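Local atomic coordinates of Alpha/beta hydrolase (Paenibacillus sp. VTT E-133280, PDB entry 6TJ2), a protein that probably hydrolyses esters such as methyl salicylate, as an extracellular bacterial alpha/beta-hydrolase resembling tobacco salicylic acid binding protein 2. Residues K86-T91 against S170-I175; P77-H82 against E93-S98; F186-S191 against K261-T266. All coordinates share one frame; numbering follows the deposited sequence.

How the contacts relate
Contacts 1 and 2 are neighbours whose segments alternate along the chain. Their centres are about 14 Å apart, and Val90 of contact 1 packs on Ala80 and Ile95 of contact 2, with Val90 CG2 3.7 Å from Ala80 CB. Contact 3 forms later in the chain, its centre about 26 Å from each of the others, with nearest atoms about 8 Å from contact 1 and about 9 Å from contact 2. It carries His264, which with Ser117 and Asp234 probably forms the Ser-His-Asp triad. Contacts 2 and 3 lie on opposite sides of the chain's centre, and the side chain of Tyr79 lies near the probable triad without touching it, whereas contact 1 lies at the surface.

Contact 1 of 3, residues K86-T91 against S170-I175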
# COMPACT_ATOMS: atom_id res chain seq x y z
N LYS A 86 23.99 -14.25 -28.06
CA LYS A 86 25.00 -14.38 -26.98
C LYS A 86 25.96 -13.22 -27.07
O LYS A 86 26.71 -13.08 -28.04
CB LYS A 86 25.71 -15.74 -27.08
CG LYS A 86 26.85 -15.95 -26.09
CD LYS A 86 26.39 -16.24 -24.67
CE LYS A 86 27.56 -16.49 -23.73
NZ LYS A 86 27.19 -16.66 -22.30
N ASN A 87 25.91 -12.35 -26.07
CA ASN A 87 26.86 -11.23 -25.99
C ASN A 87 26.95 -10.76 -24.54
O ASN A 87 26.19 -9.87 -24.13
CB ASN A 87 26.50 -10.09 -26.91
CG ASN A 87 27.58 -9.04 -26.95
OD1 ASN A 87 28.57 -9.15 -26.23
ND2 ASN A 87 27.34 -7.99 -27.70
N ASN A 88 27.86 -11.36 -23.79
CA ASN A 88 28.07 -11.00 -22.38
C ASN A 88 28.54 -9.55 -22.23
O ASN A 88 28.43 -9.04 -21.12
CB ASN A 88 29.03 -11.99 -21.73
CG ASN A 88 28.42 -13.36 -21.49
OD1 ASN A 88 27.20 -13.50 -21.48
ND2 ASN A 88 29.27 -14.31 -21.18
N ASN A 89 29.01 -8.94 -23.30
CA ASN A 89 29.52 -7.56 -23.25
C ASN A 89 28.58 -6.57 -23.91
O ASN A 89 28.96 -5.42 -24.17
CB ASN A 89 30.93 -7.49 -23.86
CG ASN A 89 31.97 -8.23 -23.02
OD1 ASN A 89 31.85 -8.41 -21.83
ND2 ASN A 89 33.09 -8.53 -23.66
N VAL A 90 27.32 -6.97 -24.10
CA VAL A 90 26.31 -6.07 -24.70
C VAL A 90 26.18 -4.79 -23.89
O VAL A 90 26.33 -4.80 -22.65
CB VAL A 90 24.97 -6.79 -24.88
CG1 VAL A 90 24.27 -6.97 -23.54
CG2 VAL A 90 24.09 -6.05 -25.82
N THR A 91 25.93 -3.68 -24.61
CA THR A 91 25.71 -2.36 -24.00
C THR A 91 24.25 -1.94 -24.07
O THR A 91 23.47 -2.45 -24.86
CB THR A 91 26.57 -1.28 -24.64
OG1 THR A 91 26.07 -1.09 -25.96
CG2 THR A 91 28.03 -1.70 -24.67
N SER A 170 31.36 -13.90 -11.38
CA SER A 170 31.04 -14.67 -12.60
C SER A 170 32.32 -14.87 -13.41
O SER A 170 32.40 -15.87 -14.16
CB SER A 170 30.02 -13.95 -13.44
OG SER A 170 30.51 -12.81 -14.11
N GLY A 171 33.20 -13.87 -13.36
CA GLY A 171 34.38 -13.80 -14.23
C GLY A 171 34.03 -13.66 -15.71
O GLY A 171 34.90 -13.83 -16.54
N ASN A 172 32.78 -13.42 -16.10
CA ASN A 172 32.40 -13.27 -17.52
C ASN A 172 31.38 -12.14 -17.69
O ASN A 172 30.66 -12.14 -18.69
CB ASN A 172 31.89 -14.57 -18.14
CG ASN A 172 30.60 -15.05 -17.53
OD1 ASN A 172 30.02 -14.40 -16.65
ND2 ASN A 172 30.16 -16.21 -17.99
N ASN A 173 31.30 -11.23 -16.72
CA ASN A 173 30.44 -10.04 -16.87
C ASN A 173 28.97 -10.44 -16.88
O ASN A 173 28.21 -9.72 -17.51
CB ASN A 173 30.79 -9.20 -18.08
CG ASN A 173 30.24 -7.80 -18.03
OD1 ASN A 173 29.70 -7.29 -19.04
ND2 ASN A 173 30.41 -7.15 -16.90
N THR A 174 28.58 -11.43 -16.10
CA THR A 174 27.16 -11.80 -15.98
C THR A 174 26.75 -11.85 -14.53
O THR A 174 27.59 -11.99 -13.61
CB THR A 174 26.79 -13.10 -16.69
OG1 THR A 174 27.44 -14.23 -16.08
CG2 THR A 174 27.14 -13.07 -18.17
N ILE A 175 25.45 -11.69 -14.30
CA ILE A 175 24.88 -11.85 -12.96
C ILE A 175 23.86 -12.96 -13.02
O ILE A 175 22.89 -12.90 -13.78
CB ILE A 175 24.20 -10.55 -12.50
CG1 ILE A 175 25.24 -9.44 -12.34
CG2 ILE A 175 23.44 -10.80 -11.21
CD1 ILE A 175 24.62 -8.04 -12.18
O HOH W 1 32.53 -10.70 -20.75
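The amide of Asn88 turns one face toward residues 170-175. Over that face Thr174 CG2 sits at the oxygen side, 3.3 Å from Asn88 OD1, while Asn172 O lies above the same face, out toward the side of CB and ND2, 3.5 Å from Asn88 CB. Lys86 NZ reaches Asn88 OD1 from the opposite side of the plane in a weak hydrogen bond of 3.3 Å. The amide of Asn172 is turned 57° against that of Asn88, and the two nitrogens, Asn88 ND2 and Asn172 ND2, stand 3.8 Å apart. Asn88 CG is anti to its own carbonyl carbon (chi1 -72°), a position that brings the root of the amide next to Thr174 CG2.

Within 170-175 the Asn172 amide is held by its oxygen, since Thr174 OG1 donates to Asn172 OD1 at 2.6 Å, slightly tilted from the carbonyl plane. With OG1 engaged there, the CG2 methyl of Thr174 is the branch turned to Asn88. Asn173 CB comes near both Asn88 O and Asn89 OD1. A water bridges the segments, donating to Asn89 OD1 at 2.6 Å and more weakly to Asn172 O.

Within 86-91 the loop is shaped by its own polar groups. Asn87 OD1 accepts from Asn89 N at 3.0 Å, with the donor standing 43° out of the carbonyl plane, and the chain from Asn87 to Val90 makes a type I beta turn. The contact is small and partly solvated. It sets an Asx turn, in the loop leading to helix 92-105, against the start of strand 174-175, which pairs antiparallel with strand 205-206 in the long insertion between central strands 134-139 and 226-231, the usual place of the cap in alpha/beta hydrolases.

Contact 2 of 3, residues P77-H82 against E93-S98; sequences PEYAGH and EQITKS
Ile95 fills the tight part of this contact, lodging its branches between Tyr79, Ala80 and His82. Its CG2 methyl leans on the Tyr79 ring in an off-centre CH-pi contact, 4.0 Å from the ring centroid, and comes nearest at Tyr79 CD1. Ile95 CG1 touches Ala80 O at 3.5 Å, and Ile95 CD1 ends beside His82 CE1. The loop side of this cluster is itself compact: Tyr79 CE1 lies 3.4 Å above the centre of the His82 ring. Beyond the two segments, Tyr79 stacks on His51 and bonds its hydroxyl to the backbone oxygen of that residue.

Ser98 supplies the polar link. Its OG lies between the backbone N and the carbonyl carbon (chi1 70°), within reach of both its own helix and the loop. It donates to Ile95 O at 2.7 Å and accepts from Ala80 N at 3.0 Å, the latter with an N-H...O angle of 147°. An alanine here would probably leave Ala80 N without its acceptor across the contact and free the type II turn from Tyr79 to His82 to shift against the helix. Ala80 CB lies 3.7 Å from Gln94 O and a little farther from Ser98 OG.

Packing is looser toward solvent, where the exposed Gln94 side chain grazes the loop while its OE1 accepts from Thr91 N.

His82 ND1 donates to Ala80 O at 2.8 Å in the plane of the imidazole, and its NE2 is bonded to Glu205 OE2. The buried ring thus has a carbonyl on one nitrogen and a carboxylate on the other, which would be consistent with a doubly protonated ring, though the proton between NE2 and Glu205 is not located.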
# COMPACT_ATOMS: atom_id res chain seq x y z
N PRO A 77 9.39 -8.30 -28.94
CA PRO A 77 10.72 -8.43 -29.54
C PRO A 77 11.72 -8.99 -28.54
O PRO A 77 11.69 -8.65 -27.34
CB PRO A 77 11.07 -7.00 -29.93
CG PRO A 77 10.25 -6.14 -28.99
CD PRO A 77 8.97 -6.90 -28.84
N GLU A 78 12.67 -9.73 -29.06
CA GLU A 78 13.89 -10.01 -28.31
C GLU A 78 14.90 -8.88 -28.61
O GLU A 78 14.73 -8.11 -29.59
CB GLU A 78 14.49 -11.35 -28.75
CG GLU A 78 15.58 -11.85 -27.84
CD GLU A 78 15.10 -11.78 -26.41
OE1 GLU A 78 14.45 -12.77 -25.99
OE2 GLU A 78 15.43 -10.80 -25.72
N TYR A 79 15.87 -8.71 -27.72
CA TYR A 79 16.85 -7.62 -27.88
C TYR A 79 18.27 -8.13 -27.65
O TYR A 79 18.44 -9.21 -27.19
CB TYR A 79 16.42 -6.39 -27.07
CG TYR A 79 16.21 -6.54 -25.58
CD1 TYR A 79 17.25 -6.73 -24.69
CD2 TYR A 79 14.94 -6.38 -25.05
CE1 TYR A 79 17.04 -6.76 -23.32
CE2 TYR A 79 14.71 -6.41 -23.69
CZ TYR A 79 15.76 -6.60 -22.82
OH TYR A 79 15.56 -6.60 -21.48
N ALA A 80 19.21 -7.25 -27.95
CA ALA A 80 20.63 -7.63 -28.05
C ALA A 80 21.11 -8.27 -26.75
O ALA A 80 20.75 -7.85 -25.64
CB ALA A 80 21.48 -6.46 -28.41
N GLY A 81 21.90 -9.34 -26.89
CA GLY A 81 22.52 -10.04 -25.77
C GLY A 81 21.55 -10.84 -24.93
O GLY A 81 21.93 -11.35 -23.86
N HIS A 82 20.31 -10.97 -25.39
CA HIS A 82 19.25 -11.72 -24.69
C HIS A 82 18.63 -12.72 -25.66
O HIS A 82 18.83 -12.65 -26.88
CB HIS A 82 18.21 -10.77 -24.10
CG HIS A 82 18.77 -9.89 -23.04
ND1 HIS A 82 19.70 -8.89 -23.30
CD2 HIS A 82 18.51 -9.85 -21.73
CE1 HIS A 82 19.99 -8.29 -22.12
NE2 HIS A 82 19.27 -8.85 -21.16
N GLU A 93 23.23 0.83 -25.33
CA GLU A 93 23.04 1.39 -26.67
C GLU A 93 22.71 0.27 -27.66
O GLU A 93 21.85 0.46 -28.50
CB GLU A 93 24.31 2.14 -27.06
CG GLU A 93 24.26 2.72 -28.44
CD GLU A 93 25.50 3.50 -28.81
OE1 GLU A 93 26.22 3.96 -27.89
OE2 GLU A 93 25.66 3.75 -30.02
N GLN A 94 23.39 -0.85 -27.57
CA GLN A 94 23.14 -1.96 -28.51
C GLN A 94 21.74 -2.53 -28.26
O GLN A 94 21.03 -2.87 -29.22
CB GLN A 94 24.19 -3.06 -28.35
CG GLN A 94 25.56 -2.69 -28.94
CD GLN A 94 26.61 -3.69 -28.53
OE1 GLN A 94 26.70 -4.16 -27.42
NE2 GLN A 94 27.44 -4.05 -29.51
N ILE A 95 21.32 -2.66 -27.00
CA ILE A 95 19.94 -3.14 -26.69
C ILE A 95 18.95 -2.15 -27.28
O ILE A 95 17.98 -2.57 -27.99
CB ILE A 95 19.80 -3.29 -25.17
CG1 ILE A 95 20.60 -4.49 -24.68
CG2 ILE A 95 18.31 -3.37 -24.80
CD1 ILE A 95 20.67 -4.63 -23.18
N THR A 96 19.12 -0.87 -27.05
CA THR A 96 18.19 0.16 -27.49
C THR A 96 18.10 0.11 -29.01
O THR A 96 17.01 0.12 -29.56
CB THR A 96 18.64 1.52 -26.99
OG1 THR A 96 18.64 1.50 -25.57
CG2 THR A 96 17.78 2.63 -27.53
N LYS A 97 19.25 0.02 -29.70
CA LYS A 97 19.26 0.01 -31.16
C LYS A 97 18.55 -1.23 -31.65
O LYS A 97 17.78 -1.12 -32.64
CB LYS A 97 20.68 0.07 -31.71
CG LYS A 97 20.74 -0.07 -33.23
CD LYS A 97 22.07 0.32 -33.82
CE LYS A 97 21.96 0.70 -35.29
NZ LYS A 97 21.54 -0.43 -36.10
N SER A 98 18.71 -2.36 -31.01
CA SER A 98 17.99 -3.58 -31.50
C SER A 98 16.47 -3.40 -31.44
O SER A 98 15.73 -3.87 -32.31
CB SER A 98 18.47 -4.82 -30.79
OG SER A 98 18.08 -4.89 -29.42

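Contact 3 of 3, residues F186-S191 against K261-T266; sequences FVNTAS and KGDHMT
Hydrogen bonds gather on the buried carboxylate of Asp263, which meets Thr189 tip to tip. Asp263 OD2 receives Thr189 N on its anti lone pair (2.9 Å) and Thr266 OG1 on its syn lone pair. A third donor, Thr189 OG1, meets Asp263 OD2 from above the carboxylate plane at 2.7 Å. Thr266 N binds Asp263 OD1 on the syn side, an Asx motif. A backbone bond from Met265 N to Phe186 O joins the loops farther along, and a water bridges Asn188 OD1 and His264 N, while Asn188 ND2 bonds to the backbone oxygen of Phe257 of the second subunit.

The aromatic contacts centre on Phe186. His264 turns its edge to the Phe186 face in an offset edge-to-face pair, planes at 88°, with His264 CD2 3.7 Å from Phe186 CD1. Met265 SD lies at the ring edge, a Met-aromatic contact. Apolar packing completes the join: Val187 CG1 rests on Met265 CB at 3.8 Å.

His264 ND1 bonds to Asp234, as expected of the histidine in a Ser-His-Asp triad. The bonds described would probably stabilise the Asp263 negative charge; those from Thr189 tie the His264 loop to 186-191, while those from Thr266 brace the loop internally.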
# COMPACT_ATOMS: atom_id res chain seq x y z
N PHE A 186 11.53 -12.52 -6.16
CA PHE A 186 11.05 -12.35 -7.54
C PHE A 186 9.74 -13.09 -7.78
O PHE A 186 8.90 -12.67 -8.56
CB PHE A 186 12.11 -12.80 -8.55
CG PHE A 186 13.23 -11.81 -8.75
CD1 PHE A 186 13.47 -11.33 -10.03
CD2 PHE A 186 14.07 -11.37 -7.74
CE1 PHE A 186 14.49 -10.41 -10.27
CE2 PHE A 186 15.11 -10.48 -8.00
CZ PHE A 186 15.28 -9.99 -9.27
N VAL A 187 9.64 -14.28 -7.16
CA VAL A 187 8.44 -15.14 -7.31
C VAL A 187 7.87 -15.52 -5.93
O VAL A 187 7.47 -16.68 -5.66
CB VAL A 187 8.76 -16.36 -8.19
CG1 VAL A 187 9.05 -15.94 -9.62
CG2 VAL A 187 9.89 -17.21 -7.68
N ASN A 188 7.86 -14.58 -5.00
CA ASN A 188 7.40 -14.79 -3.63
C ASN A 188 5.99 -15.35 -3.57
O ASN A 188 5.74 -16.13 -2.60
CB ASN A 188 7.50 -13.48 -2.82
CG ASN A 188 7.15 -12.20 -3.55
OD1 ASN A 188 7.68 -11.93 -4.62
ND2 ASN A 188 6.29 -11.39 -2.93
N THR A 189 5.11 -15.13 -4.52
CA THR A 189 3.72 -15.66 -4.44
C THR A 189 3.60 -17.02 -5.14
O THR A 189 2.51 -17.60 -5.08
CB THR A 189 2.71 -14.66 -5.02
OG1 THR A 189 2.90 -14.56 -6.43
CG2 THR A 189 2.85 -13.30 -4.41
N ALA A 190 4.65 -17.51 -5.76
CA ALA A 190 4.63 -18.83 -6.43
C ALA A 190 4.81 -19.96 -5.42
O ALA A 190 5.45 -19.79 -4.38
CB ALA A 190 5.75 -18.91 -7.45
N SER A 191 4.31 -21.15 -5.81
CA SER A 191 4.69 -22.39 -5.12
C SER A 191 6.17 -22.68 -5.41
O SER A 191 6.74 -22.11 -6.34
CB SER A 191 3.82 -23.53 -5.59
OG SER A 191 4.14 -23.89 -6.92
N LYS A 261 -2.77 -7.07 -8.14
CA LYS A 261 -2.23 -8.06 -7.20
C LYS A 261 -1.27 -8.98 -7.92
O LYS A 261 -1.62 -9.56 -8.95
CB LYS A 261 -3.42 -8.83 -6.60
CG LYS A 261 -3.01 -9.97 -5.67
CD LYS A 261 -4.12 -10.82 -4.97
CE LYS A 261 -3.60 -11.68 -3.81
NZ LYS A 261 -2.72 -10.96 -2.85
N GLY A 262 -0.09 -9.13 -7.37
CA GLY A 262 0.92 -10.04 -7.89
C GLY A 262 2.32 -9.66 -7.51
O GLY A 262 2.55 -8.80 -6.69
N ASP A 263 3.26 -10.34 -8.17
CA ASP A 263 4.71 -10.17 -7.86
C ASP A 263 5.50 -10.00 -9.15
O ASP A 263 4.92 -9.77 -10.21
CB ASP A 263 5.17 -11.35 -7.00
CG ASP A 263 5.19 -12.65 -7.76
OD1 ASP A 263 5.09 -12.62 -9.03
OD2 ASP A 263 5.36 -13.71 -7.07
N HIS A 264 6.81 -10.02 -9.06
CA HIS A 264 7.62 -9.65 -10.22
C HIS A 264 7.51 -10.62 -11.38
O HIS A 264 7.38 -10.17 -12.53
CB HIS A 264 9.09 -9.52 -9.79
CG HIS A 264 9.90 -8.64 -10.67
ND1 HIS A 264 9.56 -7.35 -10.91
CD2 HIS A 264 11.08 -8.85 -11.34
CE1 HIS A 264 10.50 -6.77 -11.62
NE2 HIS A 264 11.44 -7.65 -11.94
N MET A 265 7.60 -11.91 -11.13
CA MET A 265 7.72 -12.88 -12.27
C MET A 265 6.73 -14.03 -12.21
O MET A 265 6.68 -14.78 -13.20
CB MET A 265 9.14 -13.40 -12.40
CG MET A 265 10.09 -12.30 -12.68
SD MET A 265 11.65 -12.99 -13.26
CE MET A 265 12.41 -11.56 -14.02
N THR A 266 5.87 -14.17 -11.21
CA THR A 266 4.87 -15.28 -11.20
C THR A 266 3.66 -14.89 -12.04
O THR A 266 3.15 -15.67 -12.85
CB THR A 266 4.41 -15.54 -9.77
OG1 THR A 266 5.55 -15.79 -8.94
CG2 THR A 266 3.42 -16.68 -9.67
O HOH W 2 8.30 -9.89 -6.35